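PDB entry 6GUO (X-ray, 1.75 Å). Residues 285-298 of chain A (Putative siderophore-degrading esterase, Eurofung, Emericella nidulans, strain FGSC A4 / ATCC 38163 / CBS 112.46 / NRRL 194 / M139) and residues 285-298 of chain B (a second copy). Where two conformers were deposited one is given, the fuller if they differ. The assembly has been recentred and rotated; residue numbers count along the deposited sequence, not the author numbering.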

# COMPACT_ATOMS: atom_id res chain seq x y z
N GLY A 285 7.30 -6.93 -8.46
CA GLY A 285 5.99 -6.30 -8.38
C GLY A 285 5.43 -6.23 -6.97
O GLY A 285 4.98 -5.17 -6.53
N SER A 286 5.45 -7.36 -6.25
CA SER A 286 4.84 -7.43 -4.92
C SER A 286 5.57 -6.58 -3.87
O SER A 286 4.97 -6.20 -2.88
CB SER A 286 4.73 -8.88 -4.43
OG SER A 286 5.99 -9.42 -4.06
N VAL A 287 6.84 -6.26 -4.11
CA VAL A 287 7.61 -5.44 -3.16
C VAL A 287 7.22 -3.95 -3.18
O VAL A 287 7.55 -3.23 -2.24
CB VAL A 287 9.13 -5.60 -3.37
CG1 VAL A 287 9.62 -4.82 -4.59
CG2 VAL A 287 9.91 -5.20 -2.12
N ILE A 288 6.53 -3.48 -4.23
CA ILE A 288 6.24 -2.05 -4.39
C ILE A 288 5.49 -1.48 -3.19
O ILE A 288 5.92 -0.50 -2.58
CB ILE A 288 5.49 -1.75 -5.71
CG1 ILE A 288 6.42 -2.01 -6.90
CG2 ILE A 288 5.00 -0.30 -5.74
CD1 ILE A 288 5.75 -1.95 -8.26
N GLY A 289 4.38 -2.13 -2.84
CA GLY A 289 3.54 -1.72 -1.71
C GLY A 289 4.31 -1.64 -0.40
O GLY A 289 4.35 -0.58 0.23
N PRO A 290 4.94 -2.76 0.03
CA PRO A 290 5.76 -2.76 1.24
C PRO A 290 6.92 -1.75 1.23
O PRO A 290 7.15 -1.09 2.25
CB PRO A 290 6.31 -4.19 1.30
CG PRO A 290 5.33 -5.01 0.55
CD PRO A 290 4.73 -4.12 -0.50
N ALA A 291 7.61 -1.64 0.10
CA ALA A 291 8.76 -0.72 -0.01
C ALA A 291 8.33 0.75 0.02
O ALA A 291 9.02 1.58 0.61
CB ALA A 291 9.57 -1.01 -1.26
N LEU A 292 7.20 1.07 -0.61
CA LEU A 292 6.65 2.43 -0.56
C LEU A 292 6.17 2.76 0.85
O LEU A 292 6.53 3.79 1.40
CB LEU A 292 5.54 2.62 -1.58
CG LEU A 292 4.85 3.99 -1.63
CD1 LEU A 292 5.82 5.16 -1.70
CD2 LEU A 292 3.92 4.01 -2.83
N SER A 293 5.37 1.86 1.43
CA SER A 293 4.92 2.02 2.81
C SER A 293 6.11 2.20 3.75
O SER A 293 6.12 3.12 4.57
CB SER A 293 4.08 0.82 3.26
OG SER A 293 2.87 0.73 2.53
N GLY A 294 7.10 1.33 3.62
CA GLY A 294 8.33 1.39 4.42
C GLY A 294 9.11 2.68 4.25
O GLY A 294 9.63 3.23 5.22
N GLY A 295 9.21 3.16 3.01
CA GLY A 295 9.85 4.44 2.71
C GLY A 295 9.13 5.62 3.35
O GLY A 295 9.77 6.53 3.88
N ILE A 296 7.80 5.59 3.31
CA ILE A 296 6.97 6.62 3.96
C ILE A 296 7.22 6.63 5.47
O ILE A 296 7.42 7.70 6.06
CB ILE A 296 5.45 6.44 3.66
CG1 ILE A 296 5.14 6.59 2.15
CG2 ILE A 296 4.60 7.43 4.44
CD1 ILE A 296 5.35 7.96 1.56
N MET A 297 7.22 5.45 6.09
CA MET A 297 7.49 5.34 7.53
C MET A 297 8.91 5.81 7.88
O MET A 297 9.10 6.53 8.86
CB MET A 297 7.30 3.90 8.03
CG MET A 297 5.88 3.35 7.94
SD MET A 297 4.62 4.32 8.77
CE MET A 297 4.10 5.44 7.48
N PHE A 298 9.88 5.40 7.06
CA PHE A 298 11.27 5.83 7.20
C PHE A 298 11.36 7.36 7.17
O PHE A 298 11.99 7.96 8.03
CB PHE A 298 12.12 5.19 6.10
CG PHE A 298 13.55 5.67 6.05
CD1 PHE A 298 14.53 5.05 6.82
CD2 PHE A 298 13.92 6.70 5.19
CE1 PHE A 298 15.85 5.48 6.75
CE2 PHE A 298 15.24 7.13 5.13
CZ PHE A 298 16.21 6.52 5.90
N GLY B 285 1.22 -0.45 13.11
CA GLY B 285 0.84 0.48 12.05
C GLY B 285 1.54 0.22 10.72
O GLY B 285 0.90 0.23 9.66
N SER B 286 2.85 -0.01 10.78
CA SER B 286 3.66 -0.16 9.56
C SER B 286 3.37 -1.46 8.78
O SER B 286 3.61 -1.51 7.58
CB SER B 286 5.16 -0.05 9.87
OG SER B 286 5.67 -1.24 10.46
N VAL B 287 2.86 -2.48 9.46
CA VAL B 287 2.52 -3.75 8.81
C VAL B 287 1.25 -3.70 7.94
O VAL B 287 1.04 -4.59 7.12
CB VAL B 287 2.39 -4.90 9.86
CG1 VAL B 287 1.06 -4.84 10.60
CG2 VAL B 287 2.59 -6.26 9.19
N ILE B 288 0.41 -2.67 8.12
CA ILE B 288 -0.89 -2.61 7.45
C ILE B 288 -0.76 -2.72 5.92
O ILE B 288 -1.38 -3.59 5.30
CB ILE B 288 -1.70 -1.34 7.83
CG1 ILE B 288 -2.12 -1.40 9.30
CG2 ILE B 288 -2.93 -1.19 6.94
CD1 ILE B 288 -2.84 -0.18 9.83
N GLY B 289 0.03 -1.83 5.34
CA GLY B 289 0.29 -1.83 3.90
C GLY B 289 0.83 -3.15 3.37
O GLY B 289 0.24 -3.74 2.46
N PRO B 290 1.95 -3.63 3.95
CA PRO B 290 2.52 -4.92 3.56
C PRO B 290 1.54 -6.09 3.67
O PRO B 290 1.45 -6.91 2.75
CB PRO B 290 3.69 -5.09 4.53
CG PRO B 290 4.11 -3.70 4.84
CD PRO B 290 2.87 -2.86 4.81
N ALA B 291 0.79 -6.17 4.77
CA ALA B 291 -0.17 -7.26 4.98
C ALA B 291 -1.37 -7.18 4.04
O ALA B 291 -1.87 -8.21 3.58
CB ALA B 291 -0.63 -7.29 6.43
N LEU B 292 -1.84 -5.97 3.75
CA LEU B 292 -2.94 -5.78 2.82
C LEU B 292 -2.50 -6.14 1.40
O LEU B 292 -3.19 -6.89 0.70
CB LEU B 292 -3.49 -4.35 2.89
CG LEU B 292 -4.61 -4.00 1.92
CD1 LEU B 292 -5.75 -5.01 1.93
CD2 LEU B 292 -5.13 -2.61 2.25
N SER B 293 -1.35 -5.62 0.99
CA SER B 293 -0.77 -5.97 -0.31
C SER B 293 -0.52 -7.47 -0.42
O SER B 293 -0.91 -8.10 -1.40
CB SER B 293 0.54 -5.20 -0.53
OG SER B 293 0.29 -3.81 -0.57
N GLY B 294 0.11 -8.04 0.61
CA GLY B 294 0.37 -9.48 0.67
C GLY B 294 -0.89 -10.33 0.61
O GLY B 294 -0.91 -11.37 -0.04
N GLY B 295 -1.95 -9.87 1.27
CA GLY B 295 -3.24 -10.56 1.25
C GLY B 295 -3.88 -10.55 -0.13
O GLY B 295 -4.45 -11.54 -0.57
N ILE B 296 -3.76 -9.42 -0.81
CA ILE B 296 -4.26 -9.32 -2.18
C ILE B 296 -3.46 -10.20 -3.14
O ILE B 296 -4.04 -10.87 -3.99
CB ILE B 296 -4.33 -7.85 -2.64
CG1 ILE B 296 -5.49 -7.15 -1.93
CG2 ILE B 296 -4.53 -7.73 -4.15
CD1 ILE B 296 -5.38 -5.64 -1.92
N MET B 297 -2.13 -10.21 -3.01
CA MET B 297 -1.28 -11.11 -3.80
C MET B 297 -1.71 -12.56 -3.59
O MET B 297 -1.86 -13.31 -4.54
CB MET B 297 0.20 -10.97 -3.45
CG MET B 297 0.86 -9.63 -3.78
SD MET B 297 0.69 -9.09 -5.49
CE MET B 297 -0.80 -8.10 -5.38
N PHE B 298 -1.90 -12.92 -2.32
CA PHE B 298 -2.36 -14.26 -1.92
C PHE B 298 -3.68 -14.65 -2.61
O PHE B 298 -3.78 -15.75 -3.17
CB PHE B 298 -2.44 -14.28 -0.39
CG PHE B 298 -3.00 -15.55 0.21
CD1 PHE B 298 -2.18 -16.63 0.51
CD2 PHE B 298 -4.35 -15.62 0.56
CE1 PHE B 298 -2.69 -17.77 1.10
CE2 PHE B 298 -4.87 -16.76 1.15
CZ PHE B 298 -4.04 -17.84 1.42

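The two stretches pack as antiparallel helices: their axes approach to 8.2 Å, with 171° between the N-to-C directions. The register is centred on Pro A290 and Pro B290, whose CA atoms lie 4.5 Å apart, and the remaining pairs follow in near-twofold fashion, each contact of one copy recurring with the chains exchanged. No hydrogen bond crosses between the stretches; the evidence is of van der Waals packing, which buries 323 Å² summed over both sides.

Apolar contact is centred on the prolines. Pro A290 CB lies 4.2 Å from Pro B290 CG, and Pro A290 CA comes to 4.1 Å from the same CG. Each CA-to-CB bond points sideways, and the compact rings, both C-gamma exo, meet at the CB and CG distance given. Each proline has 46 Å² covered by the other stretch, the largest share of any residue.

The closest backbone approach beyond the prolines depends on glycine. Ser A293 OG sits 3.9 Å from Gly B289 CA, and Ser B293 OG 4.0 Å from Gly A289 CA. A CB on either glycine would point toward the partner and clash: on Gly B289 it would fall 2.4 Å from Ser A293 OG, and on Gly A289 2.6 Å from Ser B293 OG. The serines, chi1 in m, point their CA-to-CB bonds toward the other stretch, yet each hydroxyl also lies near its own helix's backbone: OG to O is 3.0 Å for Ser A293 and Gly A289, and likewise for Ser B293 and Gly B289. Ser A293 CB additionally packs 4.2 Å from Pro B290 CD.

At the outer ends, Met A297 CG meets Ser B286 CB at 4.0 Å, and Met B297 CG meets Ser A286 CB at 4.0 Å. The methionines, with CA-to-CB toward the other stretch and chi1 m, make the contact through CG across the wider backbone separation there, with CA atoms of Ser A286 and Met B297 7.2 Å apart.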